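Local coordinates for purine nucleoside phosphorylase (Thermus thermophilus, PDB 1ODK) that catalyses the reversible phosphorolysis of purine nucleosides, releasing the free purine base and ribose 1-phosphate, at the interface of chains A and B. Residues are numbered along the deposited sequence; one frame, centred on the assembly and turned at random. Chains: chain A/B, Purine nucleoside phosphorylase.

Contact 1: the interface of chains A and B. Residues chain A 158-161; chain B 72, 75, 119.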
ATOM      1  N   ALA A 158     -13.533  -7.746  -9.655  1.00 12.69           N
ATOM      2  CA  ALA A 158     -13.417  -7.950 -11.094  1.00 13.12           C
ATOM      3  C   ALA A 158     -13.642  -9.388 -11.538  1.00 14.38           C
ATOM      4  O   ALA A 158     -12.705 -10.176 -11.649  1.00 14.57           O
ATOM      5  CB  ALA A 158     -12.052  -7.447 -11.574  1.00 14.14           C
ATOM      6  N   PHE A 159     -14.904  -9.708 -11.798  1.00 15.66           N
ATOM      7  CA  PHE A 159     -15.322 -11.033 -12.233  1.00 15.31           C
ATOM      8  C   PHE A 159     -14.444 -11.551 -13.367  1.00 17.13           C
ATOM      9  O   PHE A 159     -13.962 -12.683 -13.320  1.00 16.58           O
ATOM     10  CB  PHE A 159     -16.778 -10.969 -12.704  1.00 16.39           C
ATOM     11  CG  PHE A 159     -17.378 -12.307 -13.049  1.00 20.01           C
ATOM     12  CD1 PHE A 159     -17.847 -13.155 -12.049  1.00 22.63           C
ATOM     13  CD2 PHE A 159     -17.495 -12.709 -14.376  1.00 20.42           C
ATOM     14  CE1 PHE A 159     -18.431 -14.386 -12.368  1.00 24.39           C
ATOM     15  CE2 PHE A 159     -18.076 -13.939 -14.707  1.00 22.10           C
ATOM     16  CZ  PHE A 159     -18.544 -14.775 -13.700  1.00 22.59           C
ATOM     17  N   TYR A 160     -14.239 -10.716 -14.384  1.00 15.52           N
ATOM     18  CA  TYR A 160     -13.447 -11.103 -15.547  1.00 18.50           C
ATOM     19  C   TYR A 160     -11.940 -10.865 -15.471  1.00 21.67           C
ATOM     20  O   TYR A 160     -11.251 -10.909 -16.489  1.00 24.84           O
ATOM     21  CB  TYR A 160     -14.011 -10.431 -16.807  1.00 17.17           C
ATOM     22  CG  TYR A 160     -15.340 -11.012 -17.251  1.00 17.47           C
ATOM     23  CD1 TYR A 160     -16.536 -10.319 -17.053  1.00 14.65           C
ATOM     24  CD2 TYR A 160     -15.400 -12.279 -17.835  1.00 16.65           C
ATOM     25  CE1 TYR A 160     -17.762 -10.880 -17.425  1.00 14.91           C
ATOM     26  CE2 TYR A 160     -16.608 -12.847 -18.209  1.00 16.34           C
ATOM     27  CZ  TYR A 160     -17.785 -12.151 -18.004  1.00 18.90           C
ATOM     28  OH  TYR A 160     -18.977 -12.734 -18.371  1.00 15.09           O
ATOM     29  N   ALA A 161     -11.420 -10.621 -14.274  1.00 23.14           N
ATOM     30  CA  ALA A 161      -9.983 -10.407 -14.123  1.00 24.32           C
ATOM     31  C   ALA A 161      -9.324 -11.674 -13.584  1.00 27.08           C
ATOM     32  O   ALA A 161      -8.244 -12.063 -14.025  1.00 28.68           O
ATOM     33  CB  ALA A 161      -9.715  -9.239 -13.182  1.00 21.90           C
TER
ATOM     34  N   ILE B  72     -18.789  -6.098 -15.387  1.00 11.00           N
ATOM     35  CA  ILE B  72     -19.335  -7.332 -15.935  1.00 11.31           C
ATOM     36  C   ILE B  72     -20.182  -7.020 -17.169  1.00 11.74           C
ATOM     37  O   ILE B  72     -20.092  -7.708 -18.185  1.00 12.45           O
ATOM     38  CB  ILE B  72     -20.219  -8.050 -14.896  1.00 11.74           C
ATOM     39  CG1 ILE B  72     -19.333  -8.788 -13.889  1.00 10.24           C
ATOM     40  CG2 ILE B  72     -21.202  -9.000 -15.598  1.00 10.29           C
ATOM     41  CD1 ILE B  72     -20.093  -9.317 -12.681  1.00 11.54           C
ATOM     42  N   GLU B  75     -17.832  -5.660 -20.108  1.00 13.75           N
ATOM     43  CA  GLU B  75     -17.064  -6.757 -20.700  1.00 12.90           C
ATOM     44  C   GLU B  75     -17.945  -7.587 -21.638  1.00 14.94           C
ATOM     45  O   GLU B  75     -17.537  -7.948 -22.744  1.00 14.22           O
ATOM     46  CB  GLU B  75     -16.494  -7.666 -19.599  1.00 13.39           C
ATOM     47  CG  GLU B  75     -15.367  -7.035 -18.774  1.00 13.18           C
ATOM     48  CD  GLU B  75     -13.991  -7.208 -19.406  1.00 17.79           C
ATOM     49  OE1 GLU B  75     -13.891  -7.232 -20.652  1.00 14.25           O
ATOM     50  OE2 GLU B  75     -12.998  -7.308 -18.654  1.00 15.24           O
ATOM     51  N   TYR B 119      -8.033  -5.055 -11.797  1.00 14.99           N
ATOM     52  CA  TYR B 119      -7.576  -5.137 -13.185  1.00 14.84           C
ATOM     53  C   TYR B 119      -6.144  -4.609 -13.318  1.00 16.88           C
ATOM     54  O   TYR B 119      -5.334  -5.160 -14.066  1.00 15.47           O
ATOM     55  CB  TYR B 119      -8.480  -4.311 -14.111  1.00 12.04           C
ATOM     56  CG  TYR B 119      -9.748  -4.998 -14.572  1.00 13.50           C
ATOM     57  CD1 TYR B 119     -11.006  -4.541 -14.163  1.00  9.60           C
ATOM     58  CD2 TYR B 119      -9.695  -6.061 -15.474  1.00 13.73           C
ATOM     59  CE1 TYR B 119     -12.180  -5.127 -14.654  1.00 10.63           C
ATOM     60  CE2 TYR B 119     -10.859  -6.652 -15.969  1.00 14.22           C
ATOM     61  CZ  TYR B 119     -12.094  -6.178 -15.562  1.00 12.93           C
ATOM     62  OH  TYR B 119     -13.234  -6.731 -16.096  1.00 15.85           O
TER
HETATM   63  O   HOH W   1     -15.183  -8.020 -14.515  1.00 11.79           O
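Across this patch A:Ala158 to A:Ala161 lie against B:Ile72, B:Glu75 and B:Tyr119; the loop backbone is extended at A:Ala158 and then coils tightly through A:Phe159 and A:Tyr160. A:Phe159 CB meets B:Ile72 CG1 at 3.6 Å; with CG anti to the backbone N (chi1 -174°), its ring swings beside the carbonyl carbon and sets CD2 over the centre of the A:Tyr160 ring. The A:Tyr160 ring runs antiparallel past the aliphatic part of B:Glu75, its CD1 3.7 Å from B:Glu75 CB. B:Glu75 bends at chi2 (-86°), and the anti lone pair of its OE2 takes the phenol hydrogen of B:Tyr119, OH to OE2 being 2.6 Å. The same B:Tyr119 OH is 2.8 Å from the oxygen of water 1, which lies 2.9 Å from the backbone N of A:Tyr160, nearly in line with its N-H, and so links the chains. A:Ala158 CB and A:Ala161 CB lie above the same face of the B:Tyr119 ring, one toward the CE1 rim, the other at the opposite rim, 3.9 Å from CD2. A phenylalanine in place of B:Tyr119 would probably keep the alanine contacts but leave the B:Glu75 carboxylate without this donor and water 1 without its chain B partner. In the fold, the chain A loop lies between strand 152-156 and helix 164-171, facing successive turns of chain B helix 67-79 and the end of helix 114-120.

Contact 2: the interface of chains A and B. Residues chain A 4-5, 72, 76; chain B 159-160, 209.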
ATOM      1  N   ILE A   4     -32.788   5.714  -0.056  1.00 19.93           N
ATOM      2  CA  ILE A   4     -32.576   6.120  -1.439  1.00 17.96           C
ATOM      3  C   ILE A   4     -32.767   5.034  -2.504  1.00 19.90           C
ATOM      4  O   ILE A   4     -33.378   5.289  -3.542  1.00 20.11           O
ATOM      5  CB  ILE A   4     -31.167   6.736  -1.600  1.00 19.24           C
ATOM      6  CG1 ILE A   4     -31.073   8.019  -0.771  1.00 21.23           C
ATOM      7  CG2 ILE A   4     -30.882   7.024  -3.060  1.00 17.51           C
ATOM      8  CD1 ILE A   4     -29.684   8.624  -0.718  1.00 23.28           C
ATOM      9  N   HIS A   5     -32.263   3.829  -2.254  1.00 16.69           N
ATOM     10  CA  HIS A   5     -32.364   2.759  -3.244  1.00 14.54           C
ATOM     11  C   HIS A   5     -33.470   1.744  -2.970  1.00 17.52           C
ATOM     12  O   HIS A   5     -34.231   1.388  -3.870  1.00 18.42           O
ATOM     13  CB  HIS A   5     -31.007   2.062  -3.376  1.00 12.51           C
ATOM     14  CG  HIS A   5     -29.865   3.012  -3.575  1.00 15.28           C
ATOM     15  ND1 HIS A   5     -29.315   3.739  -2.541  1.00 14.48           N
ATOM     16  CD2 HIS A   5     -29.204   3.392  -4.694  1.00 14.62           C
ATOM     17  CE1 HIS A   5     -28.363   4.526  -3.015  1.00 16.70           C
ATOM     18  NE2 HIS A   5     -28.277   4.335  -4.320  1.00 17.68           N
ATOM     19  N   ILE A  72     -24.799  -1.049  -0.193  1.00 10.92           N
ATOM     20  CA  ILE A  72     -25.881  -0.073  -0.227  1.00 12.68           C
ATOM     21  C   ILE A  72     -27.155  -0.741   0.288  1.00 11.36           C
ATOM     22  O   ILE A  72     -27.850  -0.204   1.146  1.00 11.99           O
ATOM     23  CB  ILE A  72     -26.134   0.446  -1.672  1.00 14.33           C
ATOM     24  CG1 ILE A  72     -25.073   1.482  -2.051  1.00 14.45           C
ATOM     25  CG2 ILE A  72     -27.532   1.037  -1.787  1.00 10.38           C
ATOM     26  CD1 ILE A  72     -25.064   1.840  -3.536  1.00 12.65           C
ATOM     27  N   GLU A  76     -29.097   0.073   3.976  1.00 11.22           N
ATOM     28  CA  GLU A  76     -30.481   0.518   3.981  1.00  8.97           C
ATOM     29  C   GLU A  76     -31.409  -0.469   4.691  1.00 10.72           C
ATOM     30  O   GLU A  76     -32.329  -0.058   5.394  1.00 11.51           O
ATOM     31  CB  GLU A  76     -30.934   0.805   2.545  1.00  8.99           C
ATOM     32  CG  GLU A  76     -30.241   2.058   1.981  1.00 13.37           C
ATOM     33  CD  GLU A  76     -30.623   2.404   0.551  1.00 15.01           C
ATOM     34  OE1 GLU A  76     -31.620   1.861   0.024  1.00 13.33           O
ATOM     35  OE2 GLU A  76     -29.915   3.240  -0.044  1.00 13.75           O
TER
ATOM     36  N   PHE B 159     -20.735   3.818  -0.978  1.00 10.93           N
ATOM     37  CA  PHE B 159     -21.666   4.943  -1.020  1.00 12.96           C
ATOM     38  C   PHE B 159     -21.867   5.599   0.350  1.00 13.09           C
ATOM     39  O   PHE B 159     -21.820   6.822   0.480  1.00 13.96           O
ATOM     40  CB  PHE B 159     -23.016   4.435  -1.547  1.00 14.56           C
ATOM     41  CG  PHE B 159     -24.041   5.513  -1.771  1.00 16.22           C
ATOM     42  CD1 PHE B 159     -24.083   6.217  -2.972  1.00 20.97           C
ATOM     43  CD2 PHE B 159     -24.976   5.817  -0.787  1.00 14.40           C
ATOM     44  CE1 PHE B 159     -25.044   7.207  -3.189  1.00 23.52           C
ATOM     45  CE2 PHE B 159     -25.944   6.809  -0.994  1.00 18.00           C
ATOM     46  CZ  PHE B 159     -25.978   7.503  -2.194  1.00 19.89           C
ATOM     47  N   TYR B 160     -22.086   4.780   1.371  1.00 13.01           N
ATOM     48  CA  TYR B 160     -22.341   5.301   2.704  1.00 12.80           C
ATOM     49  C   TYR B 160     -21.123   5.583   3.580  1.00 15.08           C
ATOM     50  O   TYR B 160     -21.273   5.924   4.743  1.00 18.55           O
ATOM     51  CB  TYR B 160     -23.325   4.377   3.440  1.00 11.47           C
ATOM     52  CG  TYR B 160     -24.737   4.478   2.899  1.00 13.26           C
ATOM     53  CD1 TYR B 160     -25.266   3.497   2.055  1.00 13.41           C
ATOM     54  CD2 TYR B 160     -25.522   5.597   3.183  1.00 15.64           C
ATOM     55  CE1 TYR B 160     -26.550   3.635   1.505  1.00 12.52           C
ATOM     56  CE2 TYR B 160     -26.796   5.744   2.639  1.00 14.24           C
ATOM     57  CZ  TYR B 160     -27.303   4.766   1.802  1.00 14.21           C
ATOM     58  OH  TYR B 160     -28.555   4.943   1.252  1.00 16.35           O
ATOM     59  N   PRO B 209     -29.825  13.303   2.997  1.00 38.53           N
ATOM     60  CA  PRO B 209     -30.560  12.070   3.295  1.00 38.44           C
ATOM     61  C   PRO B 209     -31.464  11.634   2.139  1.00 38.97           C
ATOM     62  O   PRO B 209     -31.796  10.456   2.010  1.00 39.43           O
ATOM     63  CB  PRO B 209     -31.346  12.438   4.550  1.00 36.86           C
ATOM     64  CG  PRO B 209     -31.641  13.890   4.330  1.00 38.18           C
ATOM     65  CD  PRO B 209     -30.322  14.423   3.819  1.00 37.26           C
TER
HETATM   66  O   HOH W   2     -30.803   6.212   2.116  1.00 16.95           O
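B:Tyr160 points its phenol at the carboxylate of A:Glu76, the two side chains crossing at about a right angle with ring and carboxylate planes 82° apart. A:Glu76 OE2 lies at the edge of the tyrosine ring, in its plane, and receives the hydroxyl on its anti side, OH to OE2 being 2.5 Å. Beyond CG the glutamate runs straight out (chi2 179°), carrying its carboxylate from helix 67-79 up to A:His5. There the syn side of OE2 takes a nearly straight bond from the imidazole, with ND1 2.6 Å from OE2 and the carboxylate oxygen close to the ring plane. The backbone N of A:His5 adds a more bent bond to A:Glu76 OE1 at 3.1 Å. OE2 is thus gripped by a donor from each chain, an arrangement that would be expected to favour a charged carboxylate. The same histidine also reaches B:Phe159 tip to tip: its CE1 edge stands over the phenylalanine face, toward the rim, with the planes 89° apart and CE1 3.9 Å from B:Phe159 CE2. The imidazole is held between two methyls of its own chain, A:Ile4 CG2 on one face and A:Ile72 CG2 on the other, which should limit its rotation and keep that edge turned to chain B. By family analogy, A:His5 probably completes the active site of chain B beside B:Phe159, which would stack on the purine base. A:Ile4 CD1 also approaches B:Phe159, 4.1 Å from CZ. Water 2 also bridges the N-terminal segment to the tyrosine: its oxygen is 2.7 Å from B:Tyr160 OH and 3.0 Å from the backbone N of A:Ile4.

The C-alpha centres of contact 1 and contact 2 are about 25 Å apart, on either side of the two-fold axis of the interface. Both use residues 159 and 160 of one chain and Ile72 of the other, with the chains exchanged: chain A gives the loop in contact 1 and chain B gives it in contact 2. Taken with their twins, they show the same loop meeting Glu75 and Tyr119 as well as Glu76 and the N-terminal segment of the partner. Helix 67-79 serves both. Dimer contact and the probable shared active site therefore seem to depend on the same residues within the deposited six-chain assembly.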